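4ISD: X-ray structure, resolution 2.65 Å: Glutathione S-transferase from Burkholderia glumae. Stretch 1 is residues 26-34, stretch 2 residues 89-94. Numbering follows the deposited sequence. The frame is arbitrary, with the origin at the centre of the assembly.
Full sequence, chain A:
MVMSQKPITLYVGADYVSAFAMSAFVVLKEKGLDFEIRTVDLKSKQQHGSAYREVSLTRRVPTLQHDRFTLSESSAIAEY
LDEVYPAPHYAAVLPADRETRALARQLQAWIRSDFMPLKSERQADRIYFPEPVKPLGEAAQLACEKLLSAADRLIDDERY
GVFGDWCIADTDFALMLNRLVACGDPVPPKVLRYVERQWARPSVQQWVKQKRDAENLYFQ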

# COMPACT_ATOMS: atom_id res chain seq x y z
N VAL A 26 8.15 -7.04 -12.96
CA VAL A 26 7.35 -8.19 -13.37
C VAL A 26 6.05 -7.74 -14.02
O VAL A 26 5.58 -8.35 -14.99
CB VAL A 26 7.10 -9.20 -12.22
CG1 VAL A 26 5.93 -10.12 -12.54
CG2 VAL A 26 8.37 -10.01 -11.93
N VAL A 27 5.49 -6.63 -13.53
CA VAL A 27 4.25 -6.11 -14.11
C VAL A 27 4.45 -5.72 -15.58
O VAL A 27 3.67 -6.13 -16.45
CB VAL A 27 3.70 -4.92 -13.31
CG1 VAL A 27 2.47 -4.34 -13.98
CG2 VAL A 27 3.37 -5.36 -11.91
N LEU A 28 5.51 -4.96 -15.84
CA LEU A 28 5.83 -4.51 -17.19
C LEU A 28 6.01 -5.70 -18.11
O LEU A 28 5.46 -5.75 -19.21
CB LEU A 28 7.10 -3.65 -17.19
CG LEU A 28 7.00 -2.27 -16.53
CD1 LEU A 28 8.36 -1.79 -16.05
CD2 LEU A 28 6.39 -1.26 -17.51
N LYS A 29 6.78 -6.68 -17.64
CA LYS A 29 7.08 -7.83 -18.45
C LYS A 29 5.85 -8.68 -18.75
O LYS A 29 5.67 -9.12 -19.87
CB LYS A 29 8.21 -8.65 -17.83
CG LYS A 29 9.57 -8.21 -18.32
CD LYS A 29 9.81 -8.72 -19.73
CE LYS A 29 11.18 -8.32 -20.25
NZ LYS A 29 11.37 -6.85 -20.24
N GLU A 30 4.99 -8.88 -17.76
CA GLU A 30 3.77 -9.66 -17.98
C GLU A 30 2.91 -9.07 -19.11
O GLU A 30 2.31 -9.82 -19.88
CB GLU A 30 2.92 -9.71 -16.71
CG GLU A 30 3.56 -10.48 -15.59
CD GLU A 30 3.62 -11.96 -15.85
OE1 GLU A 30 2.78 -12.47 -16.64
OE2 GLU A 30 4.51 -12.62 -15.26
N LYS A 31 2.88 -7.74 -19.18
CA LYS A 31 2.03 -7.02 -20.12
C LYS A 31 2.66 -6.89 -21.49
O LYS A 31 1.99 -6.46 -22.44
CB LYS A 31 1.71 -5.62 -19.59
CG LYS A 31 1.04 -5.58 -18.24
CD LYS A 31 0.47 -4.20 -18.00
CE LYS A 31 -0.99 -4.24 -17.63
NZ LYS A 31 -1.21 -4.33 -16.16
N GLY A 32 3.95 -7.24 -21.59
CA GLY A 32 4.69 -7.22 -22.85
C GLY A 32 5.12 -5.82 -23.30
O GLY A 32 5.25 -5.56 -24.49
N LEU A 33 5.34 -4.93 -22.34
CA LEU A 33 5.68 -3.53 -22.63
C LEU A 33 7.20 -3.29 -22.81
O LEU A 33 8.02 -3.96 -22.17
CB LEU A 33 5.13 -2.60 -21.52
CG LEU A 33 3.61 -2.41 -21.41
CD1 LEU A 33 3.21 -1.85 -20.04
CD2 LEU A 33 3.08 -1.51 -22.53
N ASP A 34 7.56 -2.34 -23.67
CA ASP A 34 8.96 -1.96 -23.80
C ASP A 34 9.34 -0.98 -22.67
O ASP A 34 8.53 -0.11 -22.30
CB ASP A 34 9.24 -1.33 -25.17
CG ASP A 34 9.50 -2.37 -26.26
OD1 ASP A 34 9.79 -3.56 -25.95
OD2 ASP A 34 9.45 -1.98 -27.45
N HIS A 89 -6.88 -5.85 -23.90
CA HIS A 89 -5.86 -5.42 -24.85
C HIS A 89 -4.48 -5.85 -24.35
O HIS A 89 -3.54 -6.02 -25.14
CB HIS A 89 -5.90 -3.89 -25.03
CG HIS A 89 -7.21 -3.35 -25.53
ND1 HIS A 89 -8.33 -3.23 -24.72
CD2 HIS A 89 -7.58 -2.87 -26.74
CE1 HIS A 89 -9.33 -2.72 -25.42
NE2 HIS A 89 -8.90 -2.49 -26.65
N TYR A 90 -4.38 -6.02 -23.03
CA TYR A 90 -3.12 -6.32 -22.35
C TYR A 90 -3.39 -7.31 -21.21
O TYR A 90 -4.47 -7.31 -20.65
CB TYR A 90 -2.51 -5.04 -21.75
CG TYR A 90 -2.00 -4.04 -22.76
CD1 TYR A 90 -2.79 -2.97 -23.19
CD2 TYR A 90 -0.72 -4.16 -23.30
CE1 TYR A 90 -2.32 -2.04 -24.12
CE2 TYR A 90 -0.24 -3.24 -24.23
CZ TYR A 90 -1.04 -2.19 -24.63
OH TYR A 90 -0.55 -1.29 -25.56
N ALA A 91 -2.40 -8.12 -20.85
CA ALA A 91 -2.55 -9.01 -19.69
C ALA A 91 -2.75 -8.18 -18.41
O ALA A 91 -2.00 -7.22 -18.17
CB ALA A 91 -1.35 -9.90 -19.54
N ALA A 92 -3.73 -8.56 -17.60
CA ALA A 92 -3.96 -7.92 -16.31
C ALA A 92 -3.10 -8.51 -15.20
O ALA A 92 -2.94 -9.73 -15.10
CB ALA A 92 -5.43 -8.01 -15.92
N VAL A 93 -2.57 -7.64 -14.36
CA VAL A 93 -1.77 -8.08 -13.22
C VAL A 93 -2.60 -8.08 -11.94
O VAL A 93 -2.13 -8.53 -10.89
CB VAL A 93 -0.54 -7.21 -13.04
CG1 VAL A 93 0.33 -7.28 -14.31
CG2 VAL A 93 -0.95 -5.76 -12.71
N LEU A 94 -3.83 -7.57 -12.04
CA LEU A 94 -4.79 -7.61 -10.93
C LEU A 94 -6.04 -8.41 -11.30
O LEU A 94 -6.51 -8.33 -12.43
CB LEU A 94 -5.20 -6.19 -10.53
CG LEU A 94 -4.29 -5.32 -9.65
CD1 LEU A 94 -5.06 -4.07 -9.19
CD2 LEU A 94 -3.71 -6.11 -8.45

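The contact joins the last turns of a helix and the turn after it to an irregular segment, burying 354 Å² summed over both sides, with no hydrogen bond between them, so the evidence for the contact is close packing. Val27 (chi1 t) opens it: its CG1 lies 3.7 Å from CG1 of Val93, whose CA-to-CB bond points toward the helix, an apolar pair at van der Waals range. The CA-to-CB bond of Leu28 points away, and the residue takes no part. One turn on, Glu30 CB also approaches Val93 CG1, at 4.3 Å, so the same methyl touches both helical residues. The carboxylate of Glu30 is hydrogen-bonded elsewhere in the structure, while its backbone O sits 3.7 Å from Ala91 CB.

Lys31 has the largest covered area in stretch 1, 89 Å². Its CA-to-CB bond points sideways, but the end of the side chain comes nearer, with chi3 between wells at 127°: CE lies 3.2 Å from Ala91 O and NZ 3.7 Å from Val93 CG2. Its backbone O meets the edge of the Tyr90 ring, 3.7 Å from CD2. Gly32 then leaves helical geometry with phi 77° in a Schellman motif, marked by Gly32 N to Lys29 O (3.1 Å) and Leu33 N to Leu28 O (3.2 Å). Beyond this turn, Leu33 CD2 reaches Tyr90 CE2 at 4.1 Å, an oblique apolar contact.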